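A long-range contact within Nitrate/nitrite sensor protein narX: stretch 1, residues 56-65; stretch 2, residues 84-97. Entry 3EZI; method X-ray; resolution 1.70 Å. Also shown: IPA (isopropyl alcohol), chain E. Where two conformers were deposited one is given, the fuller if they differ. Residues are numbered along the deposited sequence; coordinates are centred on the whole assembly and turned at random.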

# COMPACT_ATOMS: atom_id res chain seq x y z
N ALA A 56 12.03 1.19 8.61
CA ALA A 56 11.01 1.67 9.54
C ALA A 56 9.81 2.30 8.83
O ALA A 56 8.65 2.19 9.27
N GLN A 57 10.08 3.00 7.73
CA GLN A 57 9.03 3.63 6.98
C GLN A 57 8.17 2.58 6.28
O GLN A 57 6.94 2.72 6.22
N LEU A 58 8.82 1.54 5.76
CA LEU A 58 8.08 0.45 5.11
C LEU A 58 7.23 -0.30 6.15
O LEU A 58 6.05 -0.59 5.91
N GLN A 59 7.83 -0.65 7.29
CA GLN A 59 7.07 -1.35 8.34
C GLN A 59 5.86 -0.49 8.79
O GLN A 59 4.78 -1.02 9.12
N GLY A 60 6.05 0.83 8.83
CA GLY A 60 4.97 1.74 9.20
C GLY A 60 3.79 1.68 8.21
O GLY A 60 2.61 1.76 8.62
N LEU A 61 4.10 1.61 6.91
CA LEU A 61 3.06 1.52 5.92
C LEU A 61 2.32 0.19 6.02
O LEU A 61 1.11 0.10 5.76
N GLN A 62 3.08 -0.86 6.32
CA GLN A 62 2.50 -2.19 6.45
C GLN A 62 1.56 -2.23 7.64
O GLN A 62 0.50 -2.85 7.59
N ASP A 63 1.99 -1.62 8.73
CA ASP A 63 1.18 -1.53 9.95
C ASP A 63 -0.11 -0.74 9.68
O ASP A 63 -1.18 -1.14 10.15
N TYR A 64 0.00 0.38 8.95
CA TYR A 64 -1.19 1.18 8.63
C TYR A 64 -2.14 0.35 7.75
O TYR A 64 -3.36 0.32 7.96
N TRP A 65 -1.58 -0.32 6.75
CA TRP A 65 -2.42 -1.15 5.88
C TRP A 65 -3.25 -2.16 6.71
O TRP A 65 -4.46 -2.30 6.55
N ALA A 84 -10.37 9.49 2.37
CA ALA A 84 -9.21 10.20 2.94
C ALA A 84 -8.15 9.21 3.48
O ALA A 84 -6.94 9.51 3.46
N ASP A 85 -8.59 8.05 3.95
CA ASP A 85 -7.64 7.06 4.46
C ASP A 85 -6.82 6.47 3.30
O ASP A 85 -5.64 6.16 3.47
N VAL A 86 -7.45 6.31 2.14
CA VAL A 86 -6.76 5.79 0.96
C VAL A 86 -5.75 6.86 0.52
O VAL A 86 -4.62 6.57 0.20
N SER A 87 -6.16 8.12 0.55
CA SER A 87 -5.27 9.21 0.17
C SER A 87 -4.02 9.27 1.06
O SER A 87 -2.93 9.53 0.57
N GLN A 88 -4.18 9.02 2.36
CA GLN A 88 -3.05 9.05 3.28
C GLN A 88 -2.11 7.87 2.96
O GLN A 88 -0.88 8.03 2.98
N PHE A 89 -2.67 6.70 2.67
CA PHE A 89 -1.81 5.54 2.36
C PHE A 89 -0.98 5.83 1.08
O PHE A 89 0.23 5.54 1.02
N VAL A 90 -1.61 6.40 0.08
CA VAL A 90 -0.91 6.73 -1.17
C VAL A 90 0.18 7.80 -0.89
O VAL A 90 1.30 7.70 -1.43
N ALA A 91 -0.12 8.79 -0.04
CA ALA A 91 0.87 9.82 0.29
C ALA A 91 2.08 9.18 0.97
O ALA A 91 3.23 9.60 0.75
N GLY A 92 1.81 8.17 1.81
CA GLY A 92 2.86 7.44 2.51
C GLY A 92 3.76 6.66 1.51
O GLY A 92 4.96 6.56 1.71
N LEU A 93 3.15 6.11 0.48
CA LEU A 93 3.88 5.36 -0.58
C LEU A 93 4.74 6.36 -1.36
O LEU A 93 5.86 6.04 -1.75
N ASP A 94 4.19 7.55 -1.62
CA ASP A 94 4.97 8.57 -2.35
C ASP A 94 6.19 8.93 -1.51
O ASP A 94 7.26 9.14 -2.06
N GLN A 95 6.05 9.00 -0.20
CA GLN A 95 7.20 9.35 0.64
C GLN A 95 8.24 8.21 0.61
O GLN A 95 9.46 8.44 0.56
N LEU A 96 7.76 6.97 0.69
CA LEU A 96 8.67 5.82 0.64
C LEU A 96 9.52 5.85 -0.67
O LEU A 96 10.74 5.70 -0.64
N VAL A 97 8.87 6.08 -1.80
CA VAL A 97 9.54 6.13 -3.10
C VAL A 97 10.60 7.25 -3.13
O VAL A 97 11.67 7.09 -3.71

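Two helical segments of the narX sensor protein, 56-65 and 84-97, pack nearly antiparallel, at 164° between their directions. Their axes approach to 10.3 Å, and together they bury 574 Å². Backbone N-H groups from Gly-60 to Trp-65 and from Gln-88 to Val-97 are satisfied within each helix by the carbonyl four residues earlier. Side chains make most of the contact, with a few backbone oxygens taking part.

From the first helix, Gln-57, Leu-61 and Tyr-64 point toward the second. Leu-61 (chi1 m, chi2 t) is the central knob. It sits among Phe-89, Gly-92, Leu-93 and Leu-96. Leu-61 CD1 lies 3.7 Å from Gly-92 O and 4.0 Å from both Leu-93 CD2 and Leu-96 CB. Leu-61 CD2 lies 3.9 Å from Phe-89 CD1. Gly-92 leaves room for this side chain: an ideal CB there would stand 2.9 Å from Leu-61 CD2, a clash. Leu-93 (m, t) starts away from the first helix, but its end comes nearer.

Phe-89 (chi1 t) fills the space beside Leu-61. Phe-89 CB is 3.8 Å from Tyr-64 CE2, and Phe-89 CZ is 4.0 Å from Trp-65 CD1. The Trp-65 and Phe-89 rings meet obliquely, with planes at 42°. Trp-65 (chi1 t) has its NE1 satisfied elsewhere in the structure. At the other end, Leu-58 and Leu-96, both t, p, meet at 4.3 Å between Leu-58 CD1 and Leu-96 CD2.

Polar groups lie at both ends of this apolar patch. Gln-57 (chi1 t, chi2 132°) donates from Gln-57 NE2 to Gln-95 OE1 at 2.3 Å. This hydrogen bond is very short, and its N-H...O angle is 131°. Gln-95 (t, t) also points toward the first helix.

Tyr-64 (chi1 t) carries its hydroxyl across to the second helix. Tyr-64 OH lies 3.1 Å from Asp-85 O, which sits at the ring edge and also accepts the backbone N-H of Phe-89. Water 1 is hydrogen-bonded to Tyr-64 OH at 3.0 Å, and which of these neighbours receives the hydroxyl proton is not settled. Water 1 also donates to Asp-85 OD1 at 2.5 Å, so it links the tyrosine to the Asp-85 (chi1 m) carboxylate.

Gln-88 (t, t) points toward the first helix. Gln-88 NE2 is 3.5 Å from Tyr-64 OH, but the angle is too poor for a hydrogen bond. Gln-88 OE1 is satisfied by isopropyl alcohol, probably from the crystallisation liquor: IPA O2 donates to Gln-88 OE1 at 2.9 Å. IPA C2 also lies 3.9 Å from Tyr-64 CD1.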

# COMPACT_ATOMS: atom_id res chain seq x y z
CB ALA A 56 11.63 2.69 10.52
CB GLN A 57 9.63 4.60 5.96
CG GLN A 57 8.62 5.23 5.07
CD GLN A 57 8.84 6.72 4.99
OE1 GLN A 57 9.89 7.19 4.55
NE2 GLN A 57 7.84 7.48 5.43
CB LEU A 58 9.03 -0.57 4.47
CG LEU A 58 8.33 -1.80 3.88
CD1 LEU A 58 7.18 -1.37 2.91
CD2 LEU A 58 9.37 -2.67 3.13
CB GLN A 59 8.02 -1.70 9.52
CG GLN A 59 9.10 -2.74 9.13
CD GLN A 59 10.11 -3.05 10.25
OE1 GLN A 59 10.41 -2.19 11.09
NE2 GLN A 59 10.65 -4.27 10.25
CB LEU A 61 3.67 1.62 4.50
CG LEU A 61 3.85 3.04 3.99
CD1 LEU A 61 4.82 3.01 2.79
CD2 LEU A 61 2.52 3.63 3.59
CB GLN A 62 3.62 -3.25 6.62
CG GLN A 62 4.50 -3.41 5.32
CD GLN A 62 5.72 -4.28 5.55
OE1 GLN A 62 6.20 -4.36 6.69
NE2 GLN A 62 6.24 -4.93 4.49
CB ASP A 63 1.93 -0.81 11.11
CG ASP A 63 3.07 -1.63 11.67
OD1 ASP A 63 3.17 -2.84 11.35
OD2 ASP A 63 3.87 -1.01 12.44
CB TYR A 64 -0.75 2.47 7.92
CG TYR A 64 -1.90 3.38 7.53
CD1 TYR A 64 -2.43 4.29 8.44
CD2 TYR A 64 -2.44 3.34 6.25
CE1 TYR A 64 -3.45 5.15 8.09
CE2 TYR A 64 -3.48 4.20 5.88
CZ TYR A 64 -3.97 5.10 6.82
OH TYR A 64 -4.98 5.97 6.46
CB TRP A 65 -1.50 -1.90 4.90
CG TRP A 65 -2.24 -2.71 3.87
CD1 TRP A 65 -2.83 -2.24 2.71
CD2 TRP A 65 -2.52 -4.11 3.93
NE1 TRP A 65 -3.47 -3.29 2.05
CE2 TRP A 65 -3.31 -4.44 2.79
CE3 TRP A 65 -2.19 -5.12 4.85
CZ2 TRP A 65 -3.77 -5.74 2.55
CZ3 TRP A 65 -2.65 -6.41 4.61
CH2 TRP A 65 -3.43 -6.71 3.47
CB ALA A 84 -9.66 11.18 4.02
CB ASP A 85 -8.39 5.95 5.21
CG ASP A 85 -9.11 6.46 6.46
OD1 ASP A 85 -8.43 6.91 7.40
OD2 ASP A 85 -10.36 6.43 6.49
CB VAL A 86 -7.78 5.46 -0.16
CG1 VAL A 86 -7.07 5.20 -1.52
CG2 VAL A 86 -8.57 4.22 0.24
CB SER A 87 -6.00 10.55 0.25
OG SER A 87 -6.92 10.67 -0.81
CB GLN A 88 -3.52 8.96 4.74
CG GLN A 88 -2.33 9.00 5.73
CD GLN A 88 -2.71 8.93 7.23
OE1 GLN A 88 -1.84 8.74 8.08
NE2 GLN A 88 -4.00 9.10 7.54
CB PHE A 89 -2.68 4.30 2.13
CG PHE A 89 -1.89 3.06 1.77
CD1 PHE A 89 -1.07 2.45 2.70
CD2 PHE A 89 -2.08 2.46 0.52
CE1 PHE A 89 -0.43 1.23 2.40
CE2 PHE A 89 -1.44 1.24 0.21
CZ PHE A 89 -0.62 0.64 1.15
CB VAL A 90 -1.95 7.22 -2.24
CG1 VAL A 90 -1.26 7.84 -3.46
CG2 VAL A 90 -2.80 6.03 -2.72
CB ALA A 91 0.25 10.92 1.23
CB LEU A 93 2.87 4.70 -1.53
CG LEU A 93 2.12 3.47 -1.02
CD1 LEU A 93 1.06 3.04 -2.03
CD2 LEU A 93 3.16 2.37 -0.74
CB ASP A 94 4.16 9.87 -2.60
CG ASP A 94 3.10 9.69 -3.65
OD1 ASP A 94 3.27 8.83 -4.54
OD2 ASP A 94 2.08 10.42 -3.61
CB GLN A 95 6.73 9.61 2.08
CG GLN A 95 7.79 10.19 3.01
CD GLN A 95 7.22 10.49 4.41
OE1 GLN A 95 6.90 9.58 5.18
NE2 GLN A 95 7.08 11.78 4.73
CB LEU A 96 7.86 4.51 0.73
CG LEU A 96 8.70 3.23 0.61
CD1 LEU A 96 9.48 3.01 1.90
CD2 LEU A 96 7.78 2.03 0.31
CB VAL A 97 8.51 6.39 -4.21
CG1 VAL A 97 9.18 6.75 -5.53
CG2 VAL A 97 7.61 5.12 -4.39
C1 IPA E . 1.15 6.23 9.03
C2 IPA E . 0.76 6.37 7.60
C3 IPA E . 1.95 5.57 7.13
O2 IPA E . 0.71 7.74 7.12
O HOH W 1 -6.34 7.39 8.74